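HTH-type transcriptional regulator PrpR (Mycobacterium tuberculosis, PDB 6D2S) regulates transcription of genes for short-chain fatty acid catabolism, through the glyoxylate and methylcitrate cycles, and is represented by the region that follows its DNA-binding part. Local coordinates at residues Y12-N15 and N16-D20; I41-A44 and E45-R48; L76-A79 and H80-P84; H168-S171 and T172-R175; F221-E225 and R226-Q230. All blocks are in the same frame, centred on the assembly; numbering follows the deposited sequence. Where two conformers were deposited one is given.

In the fold
All five contacts are local, each within one unbroken run of the chain. Contacts 1 and 4 are neighbours, with centres about 9 Å apart. They touch where Tyr17 OH meets Arg175 NE at 2.7 Å and Asn15 O meets Gln174 NE2 at 2.9 Å, both probable hydrogen bonds. Contact 1 also binds a calcium ion through Asp13 and sodium ions through Asn15 and Asp20. Contacts 2 and 3 lie on the same side of the chain's centre, about 14 Å between centres, and helix 84-99 packs against both. Contact 5 stands apart in the C-terminal ScfR region, about 23 Å from contact 4 between centres. Contact 4 lies near the junction of the IrrE-like and C-terminal ScfR regions.

Contact 1. Residues Y12-N15 and N16-D20; sequences YDRN and NYIHD. With CA (calcium ion), chain B; NA (sodium ion), chain F; NA (sodium ion), chain G.
Arg14 and Tyr17 meet through the backbone: Tyr17 N donates to Arg14 O at 3.2 Å and closes a type I' turn over Asn15 and Asn16. The donor stands 51° out of the carbonyl plane. Beside this turn, Ile18 CD1 rests on the aliphatic part of Arg14, 3.9 Å from Arg14 CD. The two side chains cross obliquely. Arg14 is extended from CG to NE, which carries its guanidinium past Ile18 to Thr110 and to the backbone oxygen of Phe10. Asn15, with positive phi, is the C-prime residue of a Schellman motif that ends helix 3-13.

Metal ions bind three side chains of this run. Asp13 grips a calcium ion with both carboxylate oxygens, OD1 at 2.4 Å and OD2 at 2.5 Å, and Asp9 binds it too. Asn15 OD1 holds a sodium ion at 2.6 Å, which Ser199 O also binds. A water on that sodium donates to Tyr12 O. Asp20 OD2 binds a second sodium ion at 2.3 Å. Beyond the turn, Tyr17 OH and His19 ND1 share a hydrogen bond of 2.7 Å.

The segment joins helix 3-13 to helix 19-31. Ile18 packs on Phe11, on Leu126 of helix 116-135 and on Ile107 of helix 101-109.

Contact 2. Residues I41-A44 and E45-R48; sequences IQLA and ELMR
Glu45, Ala44 and Leu43 bury the most surface here, and most of their touching is done by backbone and CB atoms. Glu45 N donates to Ile41 O at 3.1 Å, and Glu45 CB sits 3.5 Å from Gln42 O. The Glu45 chain then runs straight out, with CG anti to the backbone N (chi1 -175°), which carries its carboxylate away from residues 41-44. Leu43 meets Leu46 by one methyl each, CD2 to CD2 at 4.3 Å, a loose apolar touch.

This is regular alpha-helix within helix 39-51, built on i to i+4 bonds. Met47 N to Leu43 O is the shortest of the four at 2.8 Å, with an N-H...O angle of 163°. Arg48 N reaches Ala44 O at 3.1 Å.

Met47 CG also lies close to Leu43 O, at 3.2 Å. Its chain bends at chi2 and chi3, and the side chain packs on Ile91 and Leu95 of helix 84-99 and on Val55 of strand 54-58. Leu43 turns to the same helix through Ala88 and Ile91, and joins Leu46 on Phe134 of helix 116-135. The amide of Gln42 is held elsewhere, its NE2 donating to Arg35 O.

Contact 3. Residues L76-A79 and H80-P84; sequences LRVA and HWLMP
Trp81 CG sits between its backbone N and carbonyl carbon (chi1 52°), and chi2 of -90° turns the indole broadside to Ala79. The methyl of Ala79 thus lies over one face of the ring. Ala79 CB is 3.9 Å from the centroid of the five-membered ring and 27° off its normal, a CH-pi contact. The methyl sits toward the rim, with Trp81 NE1 nearest at 3.5 Å.

Leu82 comes to the same methyl from its branch point, Leu82 CG to Ala79 CB at 4.0 Å. Its CG lies anti to the carbonyl carbon, which turns the branch toward the strand; Leu82 CD1 meets Val78 CG1 at 4.0 Å. The Val78 and Leu82 side chains cross at about a right angle. Leu82 CD2 lies over the same face of the indole as Ala79 CB, toward its rim.

A backbone bond closes the turn that brings these groups together: Leu82 N donates to Ala79 O at 3.2 Å, with the donor well above the carbonyl plane. Arg87 of helix 84-99 donates to His80 O and Leu82 O. Val78 packs on Val55 and Ile57 of the parallel strand 54-58, and Trp81 touches Pro257.

The turn, type I from Ala79 to Leu82, takes the chain out of the central strand of the three-stranded mixed sheet and toward helix 84-99, with Met83 as its N-cap residue, in the IrrE N-terminal-like domain.

Contact 4. Residues H168-S171 and T172-R175; sequences HRLS and TLQR
The chain leaves helix 163-170 through a type I turn from Leu170 to Leu173, closed by a weak bond from Leu173 N to Leu170 O at 3.4 Å. Thr172 is central to the side-chain contacts. Its OG1 donates to Arg169 O at 2.7 Å and accepts from Arg169 NH1 at 2.9 Å. The hydroxyl is placed there because OG1 lies between the backbone N and the carbonyl carbon (chi1 67°). Arg169 bends at chi2 (70°) to bring its guanidinium back over the turn, and the bond to OG1 is 20° out of the guanidinium plane. Arg169 O takes a second bond, from Thr172 N at 2.9 Å, which arrives from above the carbonyl plane.

The other branch, Thr172 CG2, packs on His168, 3.3 Å from His168 O and 3.8 Å from His168 CE1. Leu173 places CD2 over one face of the Arg169 guanidinium. Ser171 OG donates to His168 O at 2.7 Å, and Gln174 NE2 donates to Ser171 O at 2.9 Å with the acceptor in its amide plane. That NE2 also reaches Asn15 O.

Arg169 forms a salt bridge to Asp22, and so does Arg175, whose NH1 also pairs with Glu26. The buried guanidinium of Arg169 thus has Asp22, the Thr172 hydroxyl and Leu136 O among its partners. The neighbouring acids would be expected to keep both arginines charged, while Thr172 gives Arg169 O two donors near the helix end.

Contact 5. Residues F221-E225 and R226-Q230; sequences FAQPE and RIVRQ
Gln223 O accepts a backbone bond from Arg226 N at 3.0 Å, with an N-H...O angle of 145°. A water lies 2.8 Å from Gln223 O and may donate to it. The backbone bond closes a type II turn from Gln223 to Arg226, with Pro224 and Glu225 at its corners. Glu225 has positive phi (60°), as the third position of such a turn requires, and its N donates to Thr246 OG1. The water lies between Gln223 O and Arg226 O, and its protons cannot serve every acceptor near it.

Side chains meet on one side of the turn. Arg226 CB rests 3.3 Å from Gln223 O and 4.1 Å from Gln223 CB. Gln223 has CG beside its backbone N (chi1 -64°) and is extended beyond CG. That reach brings OE1 to the methyl CG2 of Val228 at 3.4 Å, the two side chains crossing at about a right angle.

The turn leads into strand 228-233, an outermost strand of the five-stranded antiparallel sheet, where Val228 pairs with Ala244. Ile227 packs on Val243 and Lys245. The polar link across the turn is a backbone bond: the Gln223 carbonyl takes Arg226 N, with the water as a possible second donor, while its amide oxygen meets Val228 by packing alone.

Contact 1. Residues Y12-N15 and N16-D20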
# COMPACT_ATOMS: atom_id res chain seq x y z
N TYR A 12 0.87 11.50 -8.18
CA TYR A 12 1.87 11.53 -9.25
C TYR A 12 2.82 12.71 -9.10
O TYR A 12 4.05 12.57 -9.23
CB TYR A 12 1.19 11.59 -10.62
CG TYR A 12 2.19 11.73 -11.74
CD1 TYR A 12 2.90 10.62 -12.20
CD2 TYR A 12 2.48 12.97 -12.31
CE1 TYR A 12 3.84 10.73 -13.22
CE2 TYR A 12 3.43 13.08 -13.33
CZ TYR A 12 4.11 11.95 -13.77
OH TYR A 12 5.05 12.05 -14.77
N ASP A 13 2.25 13.89 -8.86
CA ASP A 13 3.04 15.11 -8.71
C ASP A 13 3.99 15.04 -7.54
O ASP A 13 4.96 15.81 -7.49
CB ASP A 13 2.12 16.32 -8.54
CG ASP A 13 1.39 16.67 -9.80
OD1 ASP A 13 1.80 16.14 -10.86
OD2 ASP A 13 0.41 17.44 -9.75
N ARG A 14 3.72 14.16 -6.58
CA ARG A 14 4.56 14.01 -5.41
C ARG A 14 5.43 12.76 -5.47
O ARG A 14 5.97 12.33 -4.45
CB ARG A 14 3.69 14.04 -4.15
CG ARG A 14 3.14 15.46 -3.85
CD ARG A 14 1.82 15.51 -3.04
NE ARG A 14 1.36 16.91 -2.95
CZ ARG A 14 0.78 17.56 -3.96
NH1 ARG A 14 0.57 16.95 -5.12
NH2 ARG A 14 0.42 18.84 -3.82
N ASN A 15 5.58 12.17 -6.67
CA ASN A 15 6.39 10.95 -6.87
C ASN A 15 5.89 9.78 -6.04
O ASN A 15 6.67 8.90 -5.65
CB ASN A 15 7.86 11.22 -6.56
CG ASN A 15 8.45 12.30 -7.43
OD1 ASN A 15 8.38 12.24 -8.66
ND2 ASN A 15 9.03 13.32 -6.80
N ASN A 16 4.59 9.76 -5.74
CA ASN A 16 3.97 8.68 -4.97
C ASN A 16 4.63 8.52 -3.60
O ASN A 16 4.67 7.41 -3.04
CB ASN A 16 4.01 7.35 -5.74
CG ASN A 16 3.11 7.36 -6.97
OD1 ASN A 16 2.06 7.99 -6.98
ND2 ASN A 16 3.53 6.66 -8.01
N TYR A 17 5.16 9.61 -3.05
CA TYR A 17 5.85 9.58 -1.77
C TYR A 17 5.51 10.86 -1.02
O TYR A 17 5.71 11.96 -1.55
CB TYR A 17 7.38 9.45 -1.97
CG TYR A 17 8.12 9.66 -0.67
CD1 TYR A 17 8.19 8.64 0.28
CD2 TYR A 17 8.73 10.87 -0.38
CE1 TYR A 17 8.84 8.83 1.48
CE2 TYR A 17 9.38 11.08 0.82
CZ TYR A 17 9.43 10.05 1.75
OH TYR A 17 10.07 10.25 2.95
N ILE A 18 4.96 10.73 0.18
CA ILE A 18 4.46 11.87 0.97
C ILE A 18 5.38 12.01 2.18
O ILE A 18 5.17 11.35 3.20
CB ILE A 18 3.00 11.67 1.40
CG1 ILE A 18 2.13 11.21 0.22
CG2 ILE A 18 2.46 12.95 2.08
CD1 ILE A 18 2.04 12.23 -0.94
N HIS A 19 6.38 12.90 2.08
CA HIS A 19 7.49 12.87 3.02
C HIS A 19 7.04 13.09 4.46
O HIS A 19 7.44 12.36 5.37
CB HIS A 19 8.54 13.91 2.64
CG HIS A 19 9.75 13.89 3.52
ND1 HIS A 19 10.59 12.80 3.59
CD2 HIS A 19 10.24 14.81 4.39
CE1 HIS A 19 11.57 13.06 4.45
NE2 HIS A 19 11.37 14.27 4.95
N ASP A 20 6.22 14.12 4.70
CA ASP A 20 5.89 14.45 6.09
C ASP A 20 5.10 13.33 6.75
O ASP A 20 5.28 13.08 7.95
CB ASP A 20 5.11 15.76 6.16
CG ASP A 20 5.95 16.96 5.76
OD1 ASP A 20 7.16 16.97 6.05
OD2 ASP A 20 5.40 17.88 5.13
CA CA B . 0.11 17.20 -12.20
NA NA F . 6.41 19.93 4.84
NA NA G . 7.82 11.18 -11.00
O HOH W 1 5.66 10.32 -10.03
O HOH W 2 4.54 19.37 2.59
O HOH W 3 10.06 10.43 -11.38
O HOH W 4 7.15 10.76 -12.97

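Contact 2. Residues I41-A44 and E45-R48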
# COMPACT_ATOMS: atom_id res chain seq x y z
N ILE A 41 -1.70 -5.57 18.16
CA ILE A 41 -1.77 -5.39 19.61
C ILE A 41 -1.01 -4.14 20.04
O ILE A 41 -1.44 -3.41 20.93
CB ILE A 41 -1.22 -6.65 20.33
CG1 ILE A 41 -1.79 -7.92 19.69
CG2 ILE A 41 -1.54 -6.59 21.81
CD1 ILE A 41 -3.30 -8.00 19.71
N GLN A 42 0.16 -3.92 19.44
CA GLN A 42 0.97 -2.76 19.81
C GLN A 42 0.28 -1.45 19.45
O GLN A 42 0.32 -0.48 20.22
CB GLN A 42 2.33 -2.84 19.11
CG GLN A 42 3.14 -4.08 19.51
CD GLN A 42 4.42 -4.19 18.71
OE1 GLN A 42 5.30 -3.33 18.83
NE2 GLN A 42 4.52 -5.20 17.85
N LEU A 43 -0.35 -1.40 18.27
CA LEU A 43 -1.10 -0.22 17.88
C LEU A 43 -2.29 0.01 18.80
O LEU A 43 -2.63 1.16 19.10
CB LEU A 43 -1.56 -0.34 16.42
CG LEU A 43 -0.55 0.22 15.42
CD1 LEU A 43 -0.80 -0.34 14.02
CD2 LEU A 43 -0.64 1.75 15.40
N ALA A 44 -2.96 -1.06 19.22
CA ALA A 44 -4.07 -0.88 20.16
C ALA A 44 -3.60 -0.23 21.45
O ALA A 44 -4.30 0.62 22.03
CB ALA A 44 -4.73 -2.23 20.45
N GLU A 45 -2.42 -0.62 21.93
CA GLU A 45 -1.84 0.01 23.12
C GLU A 45 -1.52 1.48 22.87
O GLU A 45 -1.83 2.34 23.70
CB GLU A 45 -0.58 -0.75 23.55
CG GLU A 45 0.04 -0.26 24.85
CD GLU A 45 1.27 -1.06 25.24
OE1 GLU A 45 2.36 -0.47 25.33
OE2 GLU A 45 1.14 -2.29 25.45
N LEU A 46 -0.89 1.78 21.73
CA LEU A 46 -0.60 3.18 21.39
C LEU A 46 -1.89 4.00 21.33
O LEU A 46 -1.95 5.12 21.87
CB LEU A 46 0.16 3.25 20.06
CG LEU A 46 0.52 4.61 19.48
CD1 LEU A 46 1.34 5.41 20.48
CD2 LEU A 46 1.30 4.44 18.17
N MET A 47 -2.93 3.47 20.68
CA MET A 47 -4.17 4.22 20.56
C MET A 47 -4.76 4.55 21.92
O MET A 47 -5.25 5.66 22.15
CB MET A 47 -5.18 3.44 19.71
CG MET A 47 -4.79 3.40 18.24
SD MET A 47 -5.04 5.02 17.48
CE MET A 47 -6.65 4.79 16.73
N ARG A 48 -4.73 3.58 22.85
CA ARG A 48 -5.21 3.81 24.21
C ARG A 48 -4.34 4.83 24.93
O ARG A 48 -4.85 5.78 25.55
CB ARG A 48 -5.21 2.47 24.96
CG ARG A 48 -5.91 2.44 26.28
CD ARG A 48 -6.00 0.99 26.77
NE ARG A 48 -6.53 0.91 28.12
CZ ARG A 48 -5.79 1.00 29.22
NH1 ARG A 48 -4.47 1.15 29.11
NH2 ARG A 48 -6.36 0.93 30.41

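Contact 3. Residues L76-A79 and H80-P84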
# COMPACT_ATOMS: atom_id res chain seq x y z
N LEU A 76 -12.79 2.17 18.59
CA LEU A 76 -12.60 1.75 17.21
C LEU A 76 -12.85 0.25 17.14
O LEU A 76 -12.10 -0.54 17.72
CB LEU A 76 -11.19 2.07 16.71
CG LEU A 76 -10.92 1.55 15.29
CD1 LEU A 76 -11.79 2.27 14.27
CD2 LEU A 76 -9.44 1.70 14.93
N ARG A 77 -13.91 -0.14 16.43
CA ARG A 77 -14.18 -1.54 16.17
C ARG A 77 -13.50 -1.97 14.87
O ARG A 77 -13.56 -1.25 13.87
CB ARG A 77 -15.69 -1.79 16.09
CG ARG A 77 -16.35 -1.69 17.45
CD ARG A 77 -17.85 -1.47 17.31
NE ARG A 77 -18.50 -2.60 16.66
CZ ARG A 77 -19.54 -2.47 15.84
NH1 ARG A 77 -20.03 -1.27 15.55
NH2 ARG A 77 -20.09 -3.55 15.29
N VAL A 78 -12.84 -3.11 14.91
CA VAL A 78 -12.05 -3.62 13.80
C VAL A 78 -12.55 -5.02 13.50
O VAL A 78 -12.76 -5.82 14.43
CB VAL A 78 -10.54 -3.62 14.12
CG1 VAL A 78 -9.75 -4.25 12.97
CG2 VAL A 78 -10.07 -2.20 14.40
N ALA A 79 -12.76 -5.32 12.22
CA ALA A 79 -13.42 -6.56 11.82
C ALA A 79 -12.62 -7.79 12.25
O ALA A 79 -11.42 -7.88 11.98
CB ALA A 79 -13.62 -6.59 10.30
N HIS A 80 -13.31 -8.75 12.86
CA HIS A 80 -12.67 -9.95 13.38
C HIS A 80 -12.13 -10.85 12.27
O HIS A 80 -11.20 -11.62 12.51
CB HIS A 80 -13.67 -10.73 14.23
CG HIS A 80 -14.66 -11.51 13.43
ND1 HIS A 80 -15.59 -10.91 12.60
CD2 HIS A 80 -14.85 -12.85 13.28
CE1 HIS A 80 -16.31 -11.83 12.00
NE2 HIS A 80 -15.88 -13.02 12.40
N TRP A 81 -12.70 -10.79 11.07
CA TRP A 81 -12.23 -11.67 10.01
C TRP A 81 -10.92 -11.19 9.37
O TRP A 81 -10.40 -11.87 8.49
CB TRP A 81 -13.31 -11.84 8.93
CG TRP A 81 -13.88 -10.57 8.38
CD1 TRP A 81 -14.96 -9.88 8.85
CD2 TRP A 81 -13.39 -9.83 7.25
NE1 TRP A 81 -15.18 -8.76 8.07
CE2 TRP A 81 -14.24 -8.71 7.09
CE3 TRP A 81 -12.34 -10.01 6.35
CZ2 TRP A 81 -14.05 -7.77 6.07
CZ3 TRP A 81 -12.16 -9.08 5.33
CH2 TRP A 81 -13.01 -7.98 5.21
N LEU A 82 -10.38 -10.06 9.82
CA LEU A 82 -9.09 -9.60 9.31
C LEU A 82 -7.94 -10.30 10.01
O LEU A 82 -8.01 -10.58 11.21
CB LEU A 82 -8.95 -8.08 9.51
CG LEU A 82 -9.98 -7.19 8.83
CD1 LEU A 82 -9.79 -5.75 9.28
CD2 LEU A 82 -9.89 -7.30 7.29
N MET A 83 -6.88 -10.58 9.25
CA MET A 83 -5.64 -11.08 9.84
C MET A 83 -4.93 -9.96 10.58
O MET A 83 -5.24 -8.78 10.39
CB MET A 83 -4.73 -11.66 8.76
CG MET A 83 -5.26 -12.91 8.10
SD MET A 83 -5.44 -14.26 9.29
CE MET A 83 -3.75 -14.47 9.83
N PRO A 84 -3.96 -10.30 11.45
CA PRO A 84 -3.29 -9.26 12.25
C PRO A 84 -2.75 -8.10 11.43
O PRO A 84 -2.84 -6.94 11.86
CB PRO A 84 -2.16 -10.04 12.93
CG PRO A 84 -2.74 -11.43 13.10
CD PRO A 84 -3.52 -11.66 11.83

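Contact 4. Residues H168-S171 and T172-R175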
# COMPACT_ATOMS: atom_id res chain seq x y z
N HIS A 168 2.20 -2.07 -2.97
CA HIS A 168 1.95 -0.64 -2.89
C HIS A 168 3.09 0.06 -2.18
O HIS A 168 3.58 1.10 -2.64
CB HIS A 168 0.62 -0.34 -2.21
CG HIS A 168 0.25 1.10 -2.29
ND1 HIS A 168 0.73 2.04 -1.40
CD2 HIS A 168 -0.50 1.79 -3.18
CE1 HIS A 168 0.27 3.23 -1.72
NE2 HIS A 168 -0.48 3.11 -2.80
N ARG A 169 3.57 -0.50 -1.07
CA ARG A 169 4.67 0.15 -0.36
C ARG A 169 5.93 0.21 -1.23
O ARG A 169 6.65 1.22 -1.22
CB ARG A 169 4.97 -0.57 0.96
CG ARG A 169 5.99 0.17 1.80
CD ARG A 169 5.40 1.48 2.38
NE ARG A 169 6.25 2.06 3.43
CZ ARG A 169 6.68 3.32 3.45
NH1 ARG A 169 6.40 4.15 2.46
NH2 ARG A 169 7.41 3.76 4.48
N LEU A 170 6.24 -0.86 -1.96
CA LEU A 170 7.42 -0.81 -2.83
C LEU A 170 7.30 0.34 -3.83
O LEU A 170 8.30 0.99 -4.16
CB LEU A 170 7.60 -2.15 -3.56
CG LEU A 170 8.05 -3.35 -2.71
CD1 LEU A 170 7.93 -4.65 -3.51
CD2 LEU A 170 9.50 -3.15 -2.25
N SER A 171 6.09 0.62 -4.29
CA SER A 171 5.87 1.70 -5.25
C SER A 171 5.95 3.09 -4.63
O SER A 171 5.86 4.08 -5.37
CB SER A 171 4.52 1.52 -5.95
OG SER A 171 3.44 2.00 -5.14
N THR A 172 6.10 3.20 -3.31
CA THR A 172 6.23 4.50 -2.65
C THR A 172 7.67 4.83 -2.26
O THR A 172 7.88 5.86 -1.61
CB THR A 172 5.36 4.57 -1.38
OG1 THR A 172 5.86 3.66 -0.38
CG2 THR A 172 3.89 4.25 -1.69
N LEU A 173 8.65 3.99 -2.59
CA LEU A 173 10.01 4.18 -2.06
C LEU A 173 10.77 5.23 -2.88
O LEU A 173 11.79 4.95 -3.51
CB LEU A 173 10.76 2.85 -2.02
CG LEU A 173 10.11 1.78 -1.13
CD1 LEU A 173 11.01 0.56 -1.01
CD2 LEU A 173 9.75 2.34 0.26
N GLN A 174 10.25 6.46 -2.83
CA GLN A 174 10.89 7.60 -3.50
C GLN A 174 11.39 8.65 -2.51
O GLN A 174 11.47 9.84 -2.85
CB GLN A 174 9.92 8.23 -4.51
CG GLN A 174 9.84 7.47 -5.84
CD GLN A 174 9.07 6.16 -5.72
OE1 GLN A 174 9.62 5.09 -5.93
NE2 GLN A 174 7.78 6.25 -5.39
N ARG A 175 11.77 8.25 -1.31
CA ARG A 175 12.33 9.21 -0.37
C ARG A 175 13.66 9.72 -0.91
O ARG A 175 14.52 8.91 -1.27
CB ARG A 175 12.53 8.58 1.02
CG ARG A 175 13.19 9.52 2.04
CD ARG A 175 13.29 8.86 3.43
NE ARG A 175 11.98 8.64 4.06
CZ ARG A 175 11.82 8.04 5.24
NH1 ARG A 175 12.90 7.61 5.90
NH2 ARG A 175 10.61 7.87 5.75

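Contact 5. Residues F221-E225 and R226-Q230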
# COMPACT_ATOMS: atom_id res chain seq x y z
N PHE A 221 -4.50 -13.92 -13.65
CA PHE A 221 -5.76 -14.64 -13.46
C PHE A 221 -5.74 -16.03 -14.09
O PHE A 221 -6.62 -16.84 -13.80
CB PHE A 221 -6.93 -13.83 -14.04
CG PHE A 221 -7.26 -12.60 -13.26
CD1 PHE A 221 -7.80 -12.69 -11.98
CD2 PHE A 221 -7.07 -11.34 -13.81
CE1 PHE A 221 -8.11 -11.55 -11.25
CE2 PHE A 221 -7.39 -10.20 -13.09
CZ PHE A 221 -7.91 -10.30 -11.81
N ALA A 222 -4.77 -16.32 -14.96
CA ALA A 222 -4.71 -17.64 -15.58
C ALA A 222 -3.97 -18.65 -14.71
O ALA A 222 -4.10 -19.86 -14.94
CB ALA A 222 -4.03 -17.56 -16.95
N GLN A 223 -3.20 -18.19 -13.73
CA GLN A 223 -2.47 -19.04 -12.80
C GLN A 223 -2.70 -18.48 -11.40
O GLN A 223 -1.77 -17.94 -10.78
CB GLN A 223 -0.98 -19.09 -13.13
CG GLN A 223 -0.66 -19.72 -14.48
CD GLN A 223 0.83 -19.67 -14.81
OE1 GLN A 223 1.36 -18.61 -15.16
NE2 GLN A 223 1.50 -20.81 -14.69
N PRO A 224 -3.92 -18.59 -10.87
CA PRO A 224 -4.25 -17.90 -9.62
C PRO A 224 -3.27 -18.24 -8.50
O PRO A 224 -2.81 -19.38 -8.37
CB PRO A 224 -5.66 -18.41 -9.30
CG PRO A 224 -6.22 -18.80 -10.63
CD PRO A 224 -5.06 -19.33 -11.42
N GLU A 225 -2.95 -17.22 -7.70
CA GLU A 225 -2.06 -17.33 -6.54
C GLU A 225 -0.65 -17.81 -6.91
O GLU A 225 0.12 -18.22 -6.03
CB GLU A 225 -2.68 -18.21 -5.46
CG GLU A 225 -4.01 -17.66 -4.97
CD GLU A 225 -4.41 -18.21 -3.61
OE1 GLU A 225 -3.82 -19.22 -3.17
OE2 GLU A 225 -5.33 -17.62 -3.00
N ARG A 226 -0.28 -17.75 -8.19
CA ARG A 226 1.07 -18.03 -8.63
C ARG A 226 1.66 -16.77 -9.25
O ARG A 226 0.96 -16.04 -9.96
CB ARG A 226 1.10 -19.18 -9.65
CG ARG A 226 2.48 -19.49 -10.21
CD ARG A 226 3.45 -19.90 -9.10
NE ARG A 226 4.75 -20.30 -9.63
CZ ARG A 226 5.76 -19.47 -9.85
NH1 ARG A 226 5.61 -18.17 -9.59
NH2 ARG A 226 6.91 -19.92 -10.33
N ILE A 227 2.93 -16.51 -8.95
CA ILE A 227 3.58 -15.34 -9.52
C ILE A 227 3.81 -15.56 -11.01
O ILE A 227 4.26 -16.63 -11.44
CB ILE A 227 4.89 -15.05 -8.77
CG1 ILE A 227 4.58 -14.23 -7.52
CG2 ILE A 227 5.89 -14.34 -9.69
CD1 ILE A 227 5.79 -13.80 -6.75
N VAL A 228 3.47 -14.55 -11.80
CA VAL A 228 3.67 -14.56 -13.24
C VAL A 228 4.65 -13.45 -13.56
O VAL A 228 4.49 -12.32 -13.09
CB VAL A 228 2.34 -14.37 -14.00
CG1 VAL A 228 2.59 -14.26 -15.50
CG2 VAL A 228 1.40 -15.53 -13.70
N ARG A 229 5.69 -13.77 -14.32
CA ARG A 229 6.77 -12.83 -14.63
C ARG A 229 6.91 -12.70 -16.14
O ARG A 229 6.86 -13.70 -16.86
CB ARG A 229 8.11 -13.29 -14.05
CG ARG A 229 8.15 -13.45 -12.55
CD ARG A 229 9.41 -14.18 -12.14
NE ARG A 229 9.26 -15.63 -12.26
CZ ARG A 229 10.27 -16.50 -12.28
NH1 ARG A 229 11.52 -16.06 -12.22
NH2 ARG A 229 10.03 -17.80 -12.38
N GLN A 230 7.13 -11.48 -16.61
CA GLN A 230 7.38 -11.34 -18.04
C GLN A 230 8.08 -10.02 -18.31
O GLN A 230 8.14 -9.13 -17.45
CB GLN A 230 6.10 -11.44 -18.85
CG GLN A 230 4.99 -10.52 -18.41
CD GLN A 230 3.67 -10.93 -19.02
OE1 GLN A 230 2.74 -11.36 -18.32
NE2 GLN A 230 3.58 -10.81 -20.34
O HOH W 5 -1.45 -15.29 -9.94